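Local atomic coordinates of GTP-binding nuclear protein GSP1 (Encephalitozoon cuniculi, PDB entry 4DJT), a protein that binds and probably hydrolyses GTP as a Ran-family small GTPase, and is thought to be required for protein import into the nucleus and for RNA export. Residues Val51-Phe63 / Phe173-Val185. Numbering follows the deposited sequence.
Sequences VTFLDDQGNVIKF and FTGRPDLIFVSNV
Asp56 OD1 takes two sound hydrogen bonds from 173-185, a nearly straight one from Ile180 N (3.0 Å) and one from Arg176 NH1, which arrive from opposite faces of the carboxylate plane. Arg176 NH2 completes an end-on salt bridge through the syn lone pair of Asp56 OD2 at 2.8 Å. The guanidinium is also sandwiched, which limits its rotation: Gln57 lays its amide over one face, the planes only 19° apart, while Leu179 CA lies against the opposite face. That Gln57 contact is a stack rather than a bond, since its nearest atom, NE2, is itself a donor. With Arg176 CG beside the backbone N and the chain bent at chi3 (59°), the side chain turns back to meet the tip of the Asp55-Gly58 type I turn. OD1 of Asp55 accepts from Gln57 N, an Asx turn, and from Asn59 N, the two reaching it from opposite faces of its plane.

In fold terms, the chain leaving helix 164-174 runs beside the beta hairpin of strands 46-54 and 60-68 in the Ras-like GTPase domain. A single beta bridge pairs Asp55 with Phe181, and Val182 N donates to Leu54 O (2.8 Å). Farther along, Leu54 N donates almost straight (178°) to a side-chain acceptor, Ser183 OG. Water 1 links that hydroxyl to Thr52 O.

Next to these bonds, Phe53 and Phe181 form an offset stack, centroids 4.0 Å apart, and Phe53 CB also lies over the Phe181 face. Val185 CG1 reaches Phe53 CE2 obliquely and touches Val51 CG2. Ile61 CD1 meets the Phe181 ring at its edge and packs on Leu179 CD1 at 3.8 Å, while Leu167 and Ala170 of helix 164-174 also contact Phe181.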
ATOM      1  N   VAL A  51     -10.098   0.978  -6.035  1.00 14.90           N
ATOM      2  CA  VAL A  51     -11.009   0.650  -4.921  1.00 15.27           C
ATOM      3  C   VAL A  51     -11.780   1.927  -4.485  1.00 16.17           C
ATOM      4  O   VAL A  51     -11.177   2.959  -4.140  1.00 17.17           O
ATOM      5  CB  VAL A  51     -10.290  -0.037  -3.742  1.00 15.50           C
ATOM      6  CG1 VAL A  51      -9.158   0.835  -3.168  1.00 14.81           C
ATOM      7  CG2 VAL A  51     -11.290  -0.416  -2.659  1.00 15.84           C
ATOM      8  N   THR A  52     -13.100   1.814  -4.517  1.00 16.72           N
ATOM      9  CA  THR A  52     -14.011   2.897  -4.216  1.00 18.08           C
ATOM     10  C   THR A  52     -14.717   2.613  -2.888  1.00 18.00           C
ATOM     11  O   THR A  52     -15.213   1.508  -2.641  1.00 18.28           O
ATOM     12  CB  THR A  52     -15.073   3.052  -5.307  1.00 19.39           C
ATOM     13  OG1 THR A  52     -14.417   3.329  -6.553  1.00 20.42           O
ATOM     14  CG2 THR A  52     -16.045   4.225  -4.947  1.00 19.59           C
ATOM     15  N   PHE A  53     -14.744   3.640  -2.047  1.00 17.63           N
ATOM     16  CA  PHE A  53     -15.517   3.646  -0.828  1.00 18.20           C
ATOM     17  C   PHE A  53     -16.506   4.806  -0.896  1.00 19.76           C
ATOM     18  O   PHE A  53     -16.218   5.851  -1.466  1.00 19.76           O
ATOM     19  CB  PHE A  53     -14.595   3.888   0.383  1.00 17.28           C
ATOM     20  CG  PHE A  53     -13.531   2.857   0.570  1.00 16.71           C
ATOM     21  CD1 PHE A  53     -12.306   2.994  -0.052  1.00 16.44           C
ATOM     22  CD2 PHE A  53     -13.746   1.758   1.350  1.00 17.19           C
ATOM     23  CE1 PHE A  53     -11.317   2.049   0.107  1.00 16.15           C
ATOM     24  CE2 PHE A  53     -12.732   0.808   1.546  1.00 17.17           C
ATOM     25  CZ  PHE A  53     -11.519   0.974   0.930  1.00 15.97           C
ATOM     26  N   LEU A  54     -17.652   4.618  -0.282  1.00 21.51           N
ATOM     27  CA  LEU A  54     -18.591   5.726  -0.044  1.00 23.10           C
ATOM     28  C   LEU A  54     -18.417   6.170   1.397  1.00 23.25           C
ATOM     29  O   LEU A  54     -18.338   5.337   2.322  1.00 22.59           O
ATOM     30  CB  LEU A  54     -20.007   5.215  -0.297  1.00 25.67           C
ATOM     31  CG  LEU A  54     -21.203   6.150  -0.329  1.00 28.32           C
ATOM     32  CD1 LEU A  54     -21.018   7.289  -1.318  1.00 29.44           C
ATOM     33  CD2 LEU A  54     -22.421   5.314  -0.725  1.00 29.85           C
ATOM     34  N   ASP A  55     -18.293   7.471   1.615  1.00 24.27           N
ATOM     35  CA  ASP A  55     -18.202   7.964   2.968  1.00 25.42           C
ATOM     36  C   ASP A  55     -19.560   8.394   3.563  1.00 26.21           C
ATOM     37  O   ASP A  55     -20.624   8.263   2.923  1.00 24.46           O
ATOM     38  CB  ASP A  55     -17.108   9.049   3.089  1.00 26.87           C
ATOM     39  CG  ASP A  55     -17.552  10.414   2.603  1.00 29.51           C
ATOM     40  OD1 ASP A  55     -18.778  10.649   2.515  1.00 30.89           O
ATOM     41  OD2 ASP A  55     -16.655  11.263   2.349  1.00 29.86           O
ATOM     42  N   ASP A  56     -19.500   8.811   4.820  1.00 26.09           N
ATOM     43  CA  ASP A  56     -20.686   9.083   5.651  1.00 28.62           C
ATOM     44  C   ASP A  56     -21.432  10.345   5.217  1.00 30.25           C
ATOM     45  O   ASP A  56     -22.524  10.648   5.737  1.00 30.29           O
ATOM     46  CB  ASP A  56     -20.265   9.236   7.121  1.00 27.68           C
ATOM     47  CG  ASP A  56     -19.275  10.371   7.333  1.00 28.15           C
ATOM     48  OD1 ASP A  56     -18.095  10.213   6.970  1.00 25.97           O
ATOM     49  OD2 ASP A  56     -19.652  11.412   7.918  1.00 29.20           O
ATOM     50  N   GLN A  57     -20.805  11.108   4.329  1.00 30.74           N
ATOM     51  CA  GLN A  57     -21.396  12.312   3.754  1.00 32.30           C
ATOM     52  C   GLN A  57     -21.728  12.125   2.279  1.00 32.71           C
ATOM     53  O   GLN A  57     -22.013  13.102   1.563  1.00 33.39           O
ATOM     54  CB  GLN A  57     -20.430  13.482   3.931  1.00 34.89           C
ATOM     55  CG  GLN A  57     -20.477  14.036   5.335  1.00 36.29           C
ATOM     56  CD  GLN A  57     -19.570  15.228   5.528  1.00 39.46           C
ATOM     57  OE1 GLN A  57     -18.979  15.753   4.571  1.00 44.42           O
ATOM     58  NE2 GLN A  57     -19.446  15.662   6.773  1.00 40.31           N
ATOM     59  N   GLY A  58     -21.688  10.869   1.827  1.00 31.06           N
ATOM     60  CA  GLY A  58     -22.065  10.522   0.458  1.00 30.79           C
ATOM     61  C   GLY A  58     -21.021  10.845  -0.608  1.00 30.88           C
ATOM     62  O   GLY A  58     -21.344  10.862  -1.781  1.00 31.75           O
ATOM     63  N   ASN A  59     -19.771  11.088  -0.219  1.00 29.05           N
ATOM     64  CA  ASN A  59     -18.719  11.289  -1.212  1.00 28.27           C
ATOM     65  C   ASN A  59     -18.198   9.940  -1.686  1.00 26.31           C
ATOM     66  O   ASN A  59     -18.098   8.985  -0.897  1.00 26.28           O
ATOM     67  CB  ASN A  59     -17.550  12.104  -0.678  1.00 29.56           C
ATOM     68  CG  ASN A  59     -17.986  13.366   0.032  1.00 31.93           C
ATOM     69  OD1 ASN A  59     -18.291  14.371  -0.598  1.00 33.93           O
ATOM     70  ND2 ASN A  59     -17.972  13.328   1.357  1.00 33.13           N
ATOM     71  N   VAL A  60     -17.892   9.875  -2.972  1.00 26.20           N
ATOM     72  CA  VAL A  60     -17.276   8.704  -3.591  1.00 25.91           C
ATOM     73  C   VAL A  60     -15.777   8.935  -3.547  1.00 24.12           C
ATOM     74  O   VAL A  60     -15.280   9.916  -4.115  1.00 25.29           O
ATOM     75  CB  VAL A  60     -17.678   8.555  -5.074  1.00 27.99           C
ATOM     76  CG1 VAL A  60     -17.303   7.184  -5.596  1.00 28.34           C
ATOM     77  CG2 VAL A  60     -19.154   8.830  -5.268  1.00 30.28           C
ATOM     78  N   ILE A  61     -15.057   8.029  -2.895  1.00 22.00           N
ATOM     79  CA  ILE A  61     -13.638   8.173  -2.731  1.00 20.67           C
ATOM     80  C   ILE A  61     -12.964   7.015  -3.409  1.00 19.15           C
ATOM     81  O   ILE A  61     -13.181   5.875  -3.018  1.00 19.75           O
ATOM     82  CB  ILE A  61     -13.276   8.213  -1.250  1.00 20.47           C
ATOM     83  CG1 ILE A  61     -13.865   9.476  -0.657  1.00 21.16           C
ATOM     84  CG2 ILE A  61     -11.755   8.175  -1.073  1.00 20.12           C
ATOM     85  CD1 ILE A  61     -13.741   9.584   0.854  1.00 21.32           C
ATOM     86  N   LYS A  62     -12.206   7.300  -4.455  1.00 18.60           N
ATOM     87  CA  LYS A  62     -11.567   6.233  -5.236  1.00 18.82           C
ATOM     88  C   LYS A  62     -10.067   6.307  -5.071  1.00 17.01           C
ATOM     89  O   LYS A  62      -9.441   7.379  -5.286  1.00 17.22           O
ATOM     90  CB  LYS A  62     -11.930   6.296  -6.737  1.00 20.21           C
ATOM     91  CG  LYS A  62     -11.182   5.227  -7.560  1.00 21.11           C
ATOM     92  CD  LYS A  62     -11.510   5.291  -9.051  1.00 23.23           C
ATOM     93  CE  LYS A  62     -12.860   4.720  -9.332  1.00 24.04           C
ATOM     94  NZ  LYS A  62     -13.248   5.037 -10.731  1.00 25.75           N
ATOM     95  N   PHE A  63      -9.485   5.178  -4.672  1.00 15.44           N
ATOM     96  CA  PHE A  63      -8.038   5.033  -4.636  1.00 14.16           C
ATOM     97  C   PHE A  63      -7.596   4.190  -5.844  1.00 14.59           C
ATOM     98  O   PHE A  63      -8.080   3.079  -6.062  1.00 14.72           O
ATOM     99  CB  PHE A  63      -7.619   4.349  -3.331  1.00 13.57           C
ATOM    100  CG  PHE A  63      -7.993   5.132  -2.095  1.00 13.00           C
ATOM    101  CD1 PHE A  63      -7.198   6.178  -1.662  1.00 13.33           C
ATOM    102  CD2 PHE A  63      -9.115   4.804  -1.362  1.00 13.34           C
ATOM    103  CE1 PHE A  63      -7.499   6.888  -0.493  1.00 13.23           C
ATOM    104  CE2 PHE A  63      -9.436   5.493  -0.203  1.00 13.11           C
ATOM    105  CZ  PHE A  63      -8.643   6.545   0.234  1.00 13.04           C
ATOM    106  N   PHE A 173      -6.600  13.332   3.207  1.00 18.00           N
ATOM    107  CA  PHE A 173      -6.876  13.990   1.954  1.00 19.26           C
ATOM    108  C   PHE A 173      -8.074  14.921   2.042  1.00 19.77           C
ATOM    109  O   PHE A 173      -8.032  16.031   1.459  1.00 21.48           O
ATOM    110  CB  PHE A 173      -7.093  12.961   0.865  1.00 17.78           C
ATOM    111  CG  PHE A 173      -5.874  12.110   0.558  1.00 17.11           C
ATOM    112  CD1 PHE A 173      -4.580  12.630   0.670  1.00 17.63           C
ATOM    113  CD2 PHE A 173      -6.032  10.823   0.103  1.00 16.50           C
ATOM    114  CE1 PHE A 173      -3.473  11.857   0.356  1.00 17.34           C
ATOM    115  CE2 PHE A 173      -4.947  10.059  -0.241  1.00 16.05           C
ATOM    116  CZ  PHE A 173      -3.661  10.558  -0.086  1.00 16.34           C
ATOM    117  N   THR A 174      -9.131  14.494   2.747  1.00 19.22           N
ATOM    118  CA  THR A 174     -10.356  15.316   2.907  1.00 19.96           C
ATOM    119  C   THR A 174     -10.227  16.340   4.028  1.00 21.12           C
ATOM    120  O   THR A 174     -10.981  17.328   4.065  1.00 22.10           O
ATOM    121  CB  THR A 174     -11.629  14.480   3.190  1.00 19.68           C
ATOM    122  OG1 THR A 174     -11.500  13.795   4.457  1.00 18.67           O
ATOM    123  CG2 THR A 174     -11.927  13.485   2.071  1.00 19.03           C
ATOM    124  N   GLY A 175      -9.301  16.110   4.955  1.00 19.76           N
ATOM    125  CA  GLY A 175      -9.185  16.938   6.133  1.00 20.41           C
ATOM    126  C   GLY A 175     -10.227  16.673   7.223  1.00 20.89           C
ATOM    127  O   GLY A 175     -10.291  17.426   8.183  1.00 21.70           O
ATOM    128  N   ARG A 176     -11.033  15.612   7.071  1.00 20.03           N
ATOM    129  CA  ARG A 176     -12.134  15.311   7.963  1.00 20.12           C
ATOM    130  C   ARG A 176     -11.717  14.151   8.858  1.00 18.91           C
ATOM    131  O   ARG A 176     -11.730  13.004   8.431  1.00 17.69           O
ATOM    132  CB  ARG A 176     -13.392  14.880   7.203  1.00 21.36           C
ATOM    133  CG  ARG A 176     -14.130  15.931   6.371  1.00 23.92           C
ATOM    134  CD  ARG A 176     -15.385  15.293   5.729  1.00 24.99           C
ATOM    135  NE  ARG A 176     -16.253  14.772   6.791  1.00 26.49           N
ATOM    136  CZ  ARG A 176     -16.876  13.585   6.816  1.00 27.48           C
ATOM    137  NH1 ARG A 176     -16.827  12.710   5.802  1.00 28.28           N
ATOM    138  NH2 ARG A 176     -17.579  13.275   7.900  1.00 28.81           N
ATOM    139  N   PRO A 177     -11.356  14.436  10.116  1.00 18.85           N
ATOM    140  CA  PRO A 177     -10.854  13.350  10.976  1.00 18.80           C
ATOM    141  C   PRO A 177     -11.939  12.352  11.352  1.00 18.87           C
ATOM    142  O   PRO A 177     -11.632  11.218  11.760  1.00 17.80           O
ATOM    143  CB  PRO A 177     -10.353  14.095  12.236  1.00 19.41           C
ATOM    144  CG  PRO A 177     -10.971  15.460  12.168  1.00 20.47           C
ATOM    145  CD  PRO A 177     -11.177  15.766  10.725  1.00 20.45           C
ATOM    146  N   ASP A 178     -13.197  12.765  11.212  1.00 20.06           N
ATOM    147  CA  ASP A 178     -14.347  11.903  11.559  1.00 21.80           C
ATOM    148  C   ASP A 178     -14.982  11.211  10.365  1.00 21.80           C
ATOM    149  O   ASP A 178     -16.002  10.536  10.501  1.00 23.61           O
ATOM    150  CB  ASP A 178     -15.398  12.680  12.353  1.00 22.72           C
ATOM    151  CG  ASP A 178     -15.853  13.975  11.667  1.00 25.52           C
ATOM    152  OD1 ASP A 178     -15.268  14.440  10.667  1.00 25.23           O
ATOM    153  OD2 ASP A 178     -16.814  14.552  12.190  1.00 29.64           O
ATOM    154  N   LEU A 179     -14.334  11.293   9.206  1.00 21.07           N
ATOM    155  CA  LEU A 179     -14.822  10.613   8.032  1.00 20.30           C
ATOM    156  C   LEU A 179     -14.827   9.132   8.329  1.00 20.39           C
ATOM    157  O   LEU A 179     -13.855   8.611   8.857  1.00 19.01           O
ATOM    158  CB  LEU A 179     -13.933  10.925   6.820  1.00 19.67           C
ATOM    159  CG  LEU A 179     -14.220  10.286   5.463  1.00 19.50           C
ATOM    160  CD1 LEU A 179     -13.551  11.111   4.359  1.00 19.65           C
ATOM    161  CD2 LEU A 179     -13.722   8.815   5.424  1.00 19.42           C
ATOM    162  N   ILE A 180     -15.921   8.462   7.992  1.00 21.86           N
ATOM    163  CA  ILE A 180     -15.976   6.986   8.016  1.00 22.63           C
ATOM    164  C   ILE A 180     -16.461   6.417   6.676  1.00 22.00           C
ATOM    165  O   ILE A 180     -17.091   7.106   5.883  1.00 22.25           O
ATOM    166  CB  ILE A 180     -16.899   6.438   9.145  1.00 25.57           C
ATOM    167  CG1 ILE A 180     -18.331   6.948   8.974  1.00 27.67           C
ATOM    168  CG2 ILE A 180     -16.381   6.807  10.522  1.00 25.46           C
ATOM    169  CD1 ILE A 180     -19.346   6.225   9.866  1.00 30.38           C
ATOM    170  N   PHE A 181     -16.165   5.143   6.432  1.00 22.36           N
ATOM    171  CA  PHE A 181     -16.649   4.484   5.227  1.00 21.97           C
ATOM    172  C   PHE A 181     -17.957   3.815   5.560  1.00 22.61           C
ATOM    173  O   PHE A 181     -18.073   3.173   6.583  1.00 24.75           O
ATOM    174  CB  PHE A 181     -15.652   3.434   4.687  1.00 21.49           C
ATOM    175  CG  PHE A 181     -14.334   4.016   4.195  1.00 21.07           C
ATOM    176  CD1 PHE A 181     -14.269   5.272   3.625  1.00 20.06           C
ATOM    177  CD2 PHE A 181     -13.171   3.263   4.270  1.00 20.52           C
ATOM    178  CE1 PHE A 181     -13.061   5.778   3.153  1.00 20.44           C
ATOM    179  CE2 PHE A 181     -11.956   3.777   3.814  1.00 19.57           C
ATOM    180  CZ  PHE A 181     -11.903   5.017   3.236  1.00 18.54           C
ATOM    181  N   VAL A 182     -18.950   3.993   4.712  1.00 23.68           N
ATOM    182  CA  VAL A 182     -20.257   3.375   4.951  1.00 25.23           C
ATOM    183  C   VAL A 182     -20.572   2.277   3.965  1.00 26.32           C
ATOM    184  O   VAL A 182     -21.668   1.758   3.964  1.00 27.99           O
ATOM    185  CB  VAL A 182     -21.381   4.426   4.877  1.00 26.21           C
ATOM    186  CG1 VAL A 182     -21.066   5.568   5.831  1.00 28.21           C
ATOM    187  CG2 VAL A 182     -21.569   4.903   3.454  1.00 25.88           C
ATOM    188  N   SER A 183     -19.634   1.968   3.083  1.00 26.03           N
ATOM    189  CA  SER A 183     -19.786   0.861   2.124  1.00 26.28           C
ATOM    190  C   SER A 183     -18.759  -0.204   2.471  1.00 26.62           C
ATOM    191  O   SER A 183     -17.774   0.086   3.128  1.00 27.24           O
ATOM    192  CB  SER A 183     -19.574   1.350   0.701  1.00 26.51           C
ATOM    193  OG  SER A 183     -18.301   1.986   0.539  1.00 25.52           O
ATOM    194  N   ASN A 184     -19.027  -1.440   2.071  1.00 28.79           N
ATOM    195  CA  ASN A 184     -18.118  -2.572   2.302  1.00 29.84           C
ATOM    196  C   ASN A 184     -17.458  -2.965   0.993  1.00 29.57           C
ATOM    197  O   ASN A 184     -18.128  -3.038  -0.034  1.00 32.62           O
ATOM    198  CB  ASN A 184     -18.897  -3.764   2.867  1.00 32.78           C
ATOM    199  CG  ASN A 184     -19.575  -3.433   4.190  1.00 36.02           C
ATOM    200  OD1 ASN A 184     -18.920  -3.289   5.219  1.00 38.06           O
ATOM    201  ND2 ASN A 184     -20.887  -3.269   4.154  1.00 39.47           N
ATOM    202  N   VAL A 185     -16.162  -3.235   1.019  1.00 27.19           N
ATOM    203  CA  VAL A 185     -15.462  -3.562  -0.225  1.00 26.32           C
ATOM    204  C   VAL A 185     -15.412  -5.061  -0.466  1.00 24.93           C
ATOM    205  O   VAL A 185     -15.328  -5.854   0.498  1.00 25.72           O
ATOM    206  CB  VAL A 185     -14.034  -2.957  -0.304  1.00 27.08           C
ATOM    207  CG1 VAL A 185     -14.134  -1.437  -0.414  1.00 28.67           C
ATOM    208  CG2 VAL A 185     -13.164  -3.403   0.870  1.00 28.47           C
TER
HETATM  209  O   HOH W   1     -17.230   0.401  -1.108  1.00 27.93           O